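Local coordinates for protein transcriptional regulator, LacI family (Arthrobacter sp., PDB 4RKQ) that probably regulates transcription as a LacI-family DNA-binding repressor or activator whose periplasmic-binding-protein-like core senses a sugar or related small molecule, at residues T42-H47 and A252-L257. Sequence-based numbering, arbitrary orientation.
Sequences TLRGWH and AAVELL
Trp46 meets the helix 246-262 through the six-membered part of its indole, where CZ3 lies 3.8 Å from Leu257 CD2. The same carbon is 4.2 Å from Val254 CG1. Val254 and Leu257, three residues apart on the helix, both approach the CZ3/CH2 end of the ring obliquely. Arg44 adds its aliphatic part, with CD 3.9 Å from Val254 CG1 and the same carbon 3.9 Å above the indole plane, displaced toward the rim; Val254 CG1 is thus shared by ring and methylene. That methyl stands anti to its own backbone N (chi1 170°), which directs it at both partners. In the LacI-type core, built of largely parallel alpha/beta subdomains, this contact joins the turn between helix 29-43 and strand 47-52, outermost in the sheet within this chain, to a helix from much later in the chain, on the same subdomain. An alanine at Trp46 is likely to leave Leu257 CD2 and Val254 CG1 without their indole partner and Arg44 CD without the ring face it rests on. The turn itself is a Schellman motif, with Gly45 at positive phi (79°); one of its two bonds back into the last helical turn is Gly45 N to Thr42 O, 2.9 Å. Farther out, Val258 also touches Arg44 and Trp46, while Leu257 packs on Ile75 and Ile95 of the sheet.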
loop_
_atom_site.group_PDB
_atom_site.type_symbol
_atom_site.label_atom_id
_atom_site.label_comp_id
_atom_site.label_asym_id
_atom_site.label_seq_id
_atom_site.Cartn_x
_atom_site.Cartn_y
_atom_site.Cartn_z
ATOM N N THR A 42 -15.488 -2.747 10.672
ATOM C CA THR A 42 -16.553 -3.101 9.779
ATOM C C THR A 42 -17.289 -4.343 10.356
ATOM O O THR A 42 -18.500 -4.452 10.308
ATOM C CB THR A 42 -16.027 -3.366 8.353
ATOM O OG1 THR A 42 -15.558 -2.114 7.775
ATOM C CG2 THR A 42 -17.121 -3.942 7.501
ATOM N N LEU A 43 -16.517 -5.234 10.926
ATOM C CA LEU A 43 -17.080 -6.450 11.509
ATOM C C LEU A 43 -17.864 -6.206 12.805
ATOM O O LEU A 43 -18.627 -7.091 13.234
ATOM C CB LEU A 43 -15.991 -7.431 11.717
ATOM C CG LEU A 43 -15.357 -8.047 10.489
ATOM C CD1 LEU A 43 -14.188 -8.951 10.913
ATOM C CD2 LEU A 43 -16.381 -8.800 9.680
ATOM N N ARG A 44 -17.707 -5.014 13.405
ATOM C CA ARG A 44 -18.563 -4.569 14.499
ATOM C C ARG A 44 -19.758 -3.788 14.005
ATOM O O ARG A 44 -20.554 -3.255 14.837
ATOM C CB ARG A 44 -17.777 -3.716 15.504
ATOM C CG ARG A 44 -16.578 -4.384 16.150
ATOM C CD ARG A 44 -16.080 -3.538 17.297
ATOM N NE ARG A 44 -17.027 -3.554 18.404
ATOM C CZ ARG A 44 -16.978 -4.448 19.397
ATOM N NH1 ARG A 44 -16.011 -5.368 19.421
ATOM N NH2 ARG A 44 -17.888 -4.401 20.356
ATOM N N GLY A 45 -19.947 -3.688 12.701
ATOM C CA GLY A 45 -21.059 -2.923 12.126
ATOM C C GLY A 45 -20.842 -1.423 12.084
ATOM O O GLY A 45 -21.781 -0.656 11.915
ATOM N N TRP A 46 -19.613 -1.015 12.324
ATOM C CA TRP A 46 -19.250 0.410 12.327
ATOM C C TRP A 46 -18.989 0.940 10.886
ATOM O O TRP A 46 -18.608 0.188 10.001
ATOM C CB TRP A 46 -17.996 0.574 13.158
ATOM C CG TRP A 46 -18.138 0.325 14.577
ATOM C CD1 TRP A 46 -19.287 0.001 15.271
ATOM C CD2 TRP A 46 -17.098 0.459 15.552
ATOM N NE1 TRP A 46 -18.990 -0.097 16.618
ATOM C CE2 TRP A 46 -17.654 0.138 16.805
ATOM C CE3 TRP A 46 -15.726 0.772 15.473
ATOM C CZ2 TRP A 46 -16.913 0.176 17.977
ATOM C CZ3 TRP A 46 -14.982 0.758 16.631
ATOM C CH2 TRP A 46 -15.591 0.491 17.876
ATOM N N HIS A 47 -19.214 2.235 10.682
ATOM C CA HIS A 47 -18.797 2.940 9.472
ATOM C C HIS A 47 -17.382 3.456 9.735
ATOM O O HIS A 47 -17.108 3.908 10.855
ATOM C CB HIS A 47 -19.623 4.227 9.285
ATOM C CG HIS A 47 -21.096 4.047 9.085
ATOM N ND1 HIS A 47 -21.634 3.439 7.975
ATOM C CD2 HIS A 47 -22.146 4.533 9.792
ATOM C CE1 HIS A 47 -22.951 3.492 8.038
ATOM N NE2 HIS A 47 -23.290 4.148 9.132
ATOM N N ALA A 252 -5.753 -3.949 19.078
ATOM C CA ALA A 252 -5.452 -3.154 20.256
ATOM C C ALA A 252 -6.149 -1.788 20.164
ATOM O O ALA A 252 -6.721 -1.288 21.132
ATOM C CB ALA A 252 -3.948 -2.977 20.370
ATOM N N ALA A 253 -6.079 -1.149 19.006
ATOM C CA ALA A 253 -6.796 0.136 18.801
ATOM C C ALA A 253 -8.321 0.021 18.903
ATOM O O ALA A 253 -8.963 0.766 19.592
ATOM C CB ALA A 253 -6.387 0.770 17.474
ATOM N N VAL A 254 -8.919 -0.903 18.184
ATOM C CA VAL A 254 -10.360 -1.033 18.194
ATOM C C VAL A 254 -10.881 -1.484 19.541
ATOM O O VAL A 254 -11.888 -0.963 20.029
ATOM C CB VAL A 254 -10.815 -2.032 17.121
ATOM C CG1 VAL A 254 -12.308 -2.367 17.265
ATOM C CG2 VAL A 254 -10.495 -1.476 15.763
ATOM N N GLU A 255 -10.166 -2.383 20.197
ATOM C CA GLU A 255 -10.619 -2.819 21.519
ATOM C C GLU A 255 -10.489 -1.700 22.547
ATOM O O GLU A 255 -11.369 -1.491 23.372
ATOM C CB GLU A 255 -9.858 -4.064 21.955
ATOM C CG GLU A 255 -10.347 -5.250 21.167
ATOM C CD GLU A 255 -9.688 -6.547 21.602
ATOM O OE1 GLU A 255 -8.670 -6.516 22.325
ATOM O OE2 GLU A 255 -10.181 -7.609 21.195
ATOM N N LEU A 256 -9.430 -0.915 22.463
ATOM C CA LEU A 256 -9.357 0.256 23.290
ATOM C C LEU A 256 -10.556 1.189 23.036
ATOM O O LEU A 256 -11.149 1.749 23.980
ATOM C CB LEU A 256 -8.042 0.978 22.993
ATOM C CG LEU A 256 -7.604 2.125 23.837
ATOM C CD1 LEU A 256 -7.802 1.834 25.314
ATOM C CD2 LEU A 256 -6.135 2.407 23.539
ATOM N N LEU A 257 -10.902 1.407 21.769
ATOM C CA LEU A 257 -12.001 2.329 21.462
ATOM C C LEU A 257 -13.322 1.744 21.964
ATOM O O LEU A 257 -14.155 2.452 22.471
ATOM C CB LEU A 257 -12.099 2.560 19.971
ATOM C CG LEU A 257 -13.188 3.517 19.518
ATOM C CD1 LEU A 257 -13.107 4.863 20.238
ATOM C CD2 LEU A 257 -13.046 3.667 18.003
#